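Local coordinates for protein chitinase A (Pteris ryukyuensis, PDB 4RL3) that probably hydrolyses the glycosidic bonds of chitin through its family 18 glycoside hydrolase catalytic domain, the part of the longer protein present in this chain, at residues T133-I138 and F170-S175. Residues are numbered along the deposited sequence; the frame is centred on the assembly and turned at random.
Sequences TFVSCI and FGQYSS
Val135 meets Gln172 and Tyr173 where two neighbouring outer helices of the family 18 TIM barrel, 131-147 and 163-173, lie side by side; strand 153-156, parallel to strand 118-123 in the barrel wall, falls between them in the chain. The backbones stay well apart, 8.5 Å between Val135 CA and Gln172 CA at their nearest, only 136 Å² is buried between 133-138 and 170-175, and the contact rests mainly on the side chains of Val135, Gln172 and Tyr173. The tighter part centres on one methyl. Val135 turns CG1 toward the Gln172 amide by setting it opposite its backbone N (chi1 169°), and CG1 lies 3.3 Å from NE2 and 4.0 Å from CD of Gln172. This is a close carbon-to-nitrogen van der Waals approach, the two side chains meeting at a slant. Gln172 reaches it because its CG is also anti to the backbone N and the chain runs on extended, chi2 being 164°. Val135 is buried, and beyond these two segments it also packs on Ala168, one turn before Gln172 in helix 163-173.

The close approach is thus made by an exposed glutamine reaching to a buried valine, whereas the partly exposed Tyr173 makes the looser contact: its ring approaches through its CE2 corner, 4.1 Å from Val135 CG1, a distance of ordinary apolar contact. Ser136, the next residue on helix 131-147, directs its CB away from 170-175, and its OG hydrogen-bonds to Gln140 NE2 within its own helix. On the inward side of helix 131-147, by contrast, Phe134 packs against Ile121 and Tyr123 of strand 118-123, joining this helix to the barrel wall. The Tyr173 ring also meets backbone: its CE2 stands 4.0 Å from Val135 O, the carbonyl oxygen approaching the ring obliquely.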
loop_
_atom_site.group_PDB
_atom_site.type_symbol
_atom_site.label_atom_id
_atom_site.label_comp_id
_atom_site.label_asym_id
_atom_site.label_seq_id
_atom_site.Cartn_x
_atom_site.Cartn_y
_atom_site.Cartn_z
ATOM N N THR A 133 -6.069 12.079 -16.821
ATOM C CA THR A 133 -4.802 12.687 -16.430
ATOM C C THR A 133 -4.135 11.876 -15.328
ATOM O O THR A 133 -2.956 11.565 -15.423
ATOM C CB THR A 133 -4.981 14.151 -16.010
ATOM O OG1 THR A 133 -5.357 14.921 -17.162
ATOM C CG2 THR A 133 -3.699 14.711 -15.413
ATOM N N PHE A 134 -4.900 11.511 -14.301
ATOM C CA PHE A 134 -4.382 10.677 -13.220
ATOM C C PHE A 134 -3.825 9.351 -13.743
ATOM O O PHE A 134 -2.709 8.962 -13.410
ATOM C CB PHE A 134 -5.466 10.416 -12.166
ATOM C CG PHE A 134 -5.058 9.450 -11.087
ATOM C CD1 PHE A 134 -4.090 9.796 -10.161
ATOM C CD2 PHE A 134 -5.634 8.188 -11.006
ATOM C CE1 PHE A 134 -3.711 8.911 -9.175
ATOM C CE2 PHE A 134 -5.273 7.296 -10.000
ATOM C CZ PHE A 134 -4.291 7.655 -9.100
ATOM N N VAL A 135 -4.599 8.670 -14.575
ATOM C CA VAL A 135 -4.196 7.369 -15.072
ATOM C C VAL A 135 -2.918 7.472 -15.911
ATOM O O VAL A 135 -2.009 6.652 -15.781
ATOM C CB VAL A 135 -5.347 6.700 -15.866
ATOM C CG1 VAL A 135 -4.864 5.475 -16.622
ATOM C CG2 VAL A 135 -6.510 6.349 -14.937
ATOM N N SER A 136 -2.847 8.476 -16.776
ATOM C CA SER A 136 -1.658 8.684 -17.585
ATOM C C SER A 136 -0.418 8.922 -16.717
ATOM O O SER A 136 0.627 8.329 -16.943
ATOM C CB SER A 136 -1.864 9.876 -18.513
ATOM O OG SER A 136 -0.744 10.037 -19.370
ATOM N N CYS A 137 -0.551 9.789 -15.719
ATOM C CA CYS A 137 0.579 10.095 -14.832
ATOM C C CYS A 137 1.090 8.841 -14.121
ATOM O O CYS A 137 2.286 8.547 -14.129
ATOM C CB CYS A 137 0.176 11.131 -13.773
ATOM S SG CYS A 137 0.065 12.820 -14.402
ATOM N N ILE A 138 0.184 8.113 -13.492
ATOM C CA ILE A 138 0.588 6.968 -12.682
ATOM C C ILE A 138 1.047 5.794 -13.548
ATOM O O ILE A 138 2.033 5.121 -13.222
ATOM C CB ILE A 138 -0.547 6.511 -11.742
ATOM C CG1 ILE A 138 -0.912 7.626 -10.754
ATOM C CG2 ILE A 138 -0.173 5.228 -11.006
ATOM C CD1 ILE A 138 0.221 8.121 -9.892
ATOM N N PHE A 170 -5.855 0.064 -13.527
ATOM C CA PHE A 170 -5.497 -1.352 -13.549
ATOM C C PHE A 170 -5.769 -2.018 -14.898
ATOM O O PHE A 170 -4.959 -2.808 -15.380
ATOM C CB PHE A 170 -6.208 -2.136 -12.437
ATOM C CG PHE A 170 -5.752 -3.567 -12.341
ATOM C CD1 PHE A 170 -4.568 -3.892 -11.691
ATOM C CD2 PHE A 170 -6.476 -4.585 -12.942
ATOM C CE1 PHE A 170 -4.123 -5.203 -11.622
ATOM C CE2 PHE A 170 -6.025 -5.890 -12.886
ATOM C CZ PHE A 170 -4.860 -6.206 -12.218
ATOM N N GLY A 171 -6.913 -1.702 -15.498
ATOM C CA GLY A 171 -7.316 -2.329 -16.754
ATOM C C GLY A 171 -6.368 -2.004 -17.893
ATOM O O GLY A 171 -6.253 -2.769 -18.854
ATOM N N GLN A 172 -5.688 -0.865 -17.752
ATOM C CA GLN A 172 -4.754 -0.337 -18.733
ATOM C C GLN A 172 -3.292 -0.764 -18.514
ATOM O O GLN A 172 -2.537 -0.929 -19.474
ATOM C CB GLN A 172 -4.846 1.188 -18.686
ATOM C CG GLN A 172 -4.324 1.891 -19.920
ATOM C CD GLN A 172 -4.764 3.325 -20.023
ATOM O OE1 GLN A 172 -4.159 4.113 -20.749
ATOM N NE2 GLN A 172 -5.818 3.691 -19.288
ATOM N N TYR A 173 -2.898 -0.939 -17.251
ATOM C CA TYR A 173 -1.501 -1.153 -16.873
ATOM C C TYR A 173 -1.317 -2.421 -16.038
ATOM O O TYR A 173 -0.360 -2.552 -15.272
ATOM C CB TYR A 173 -0.982 0.088 -16.117
ATOM C CG TYR A 173 -0.798 1.269 -17.020
ATOM C CD1 TYR A 173 0.347 1.384 -17.791
ATOM C CD2 TYR A 173 -1.770 2.256 -17.133
ATOM C CE1 TYR A 173 0.525 2.452 -18.646
ATOM C CE2 TYR A 173 -1.599 3.318 -17.987
ATOM C CZ TYR A 173 -0.447 3.412 -18.738
ATOM O OH TYR A 173 -0.242 4.448 -19.609
ATOM N N SER A 174 -2.201 -3.402 -16.222
ATOM C CA SER A 174 -2.113 -4.603 -15.393
ATOM C C SER A 174 -0.784 -5.339 -15.538
ATOM O O SER A 174 -0.302 -5.929 -14.579
ATOM C CB SER A 174 -3.293 -5.545 -15.634
ATOM O OG SER A 174 -3.306 -6.047 -16.950
ATOM N N SER A 175 -0.158 -5.280 -16.713
ATOM C CA SER A 175 1.113 -5.973 -16.896
ATOM C C SER A 175 2.241 -5.438 -16.016
ATOM O O SER A 175 3.214 -6.152 -15.769
ATOM C CB SER A 175 1.550 -5.929 -18.358
ATOM O OG SER A 175 1.901 -4.616 -18.743
#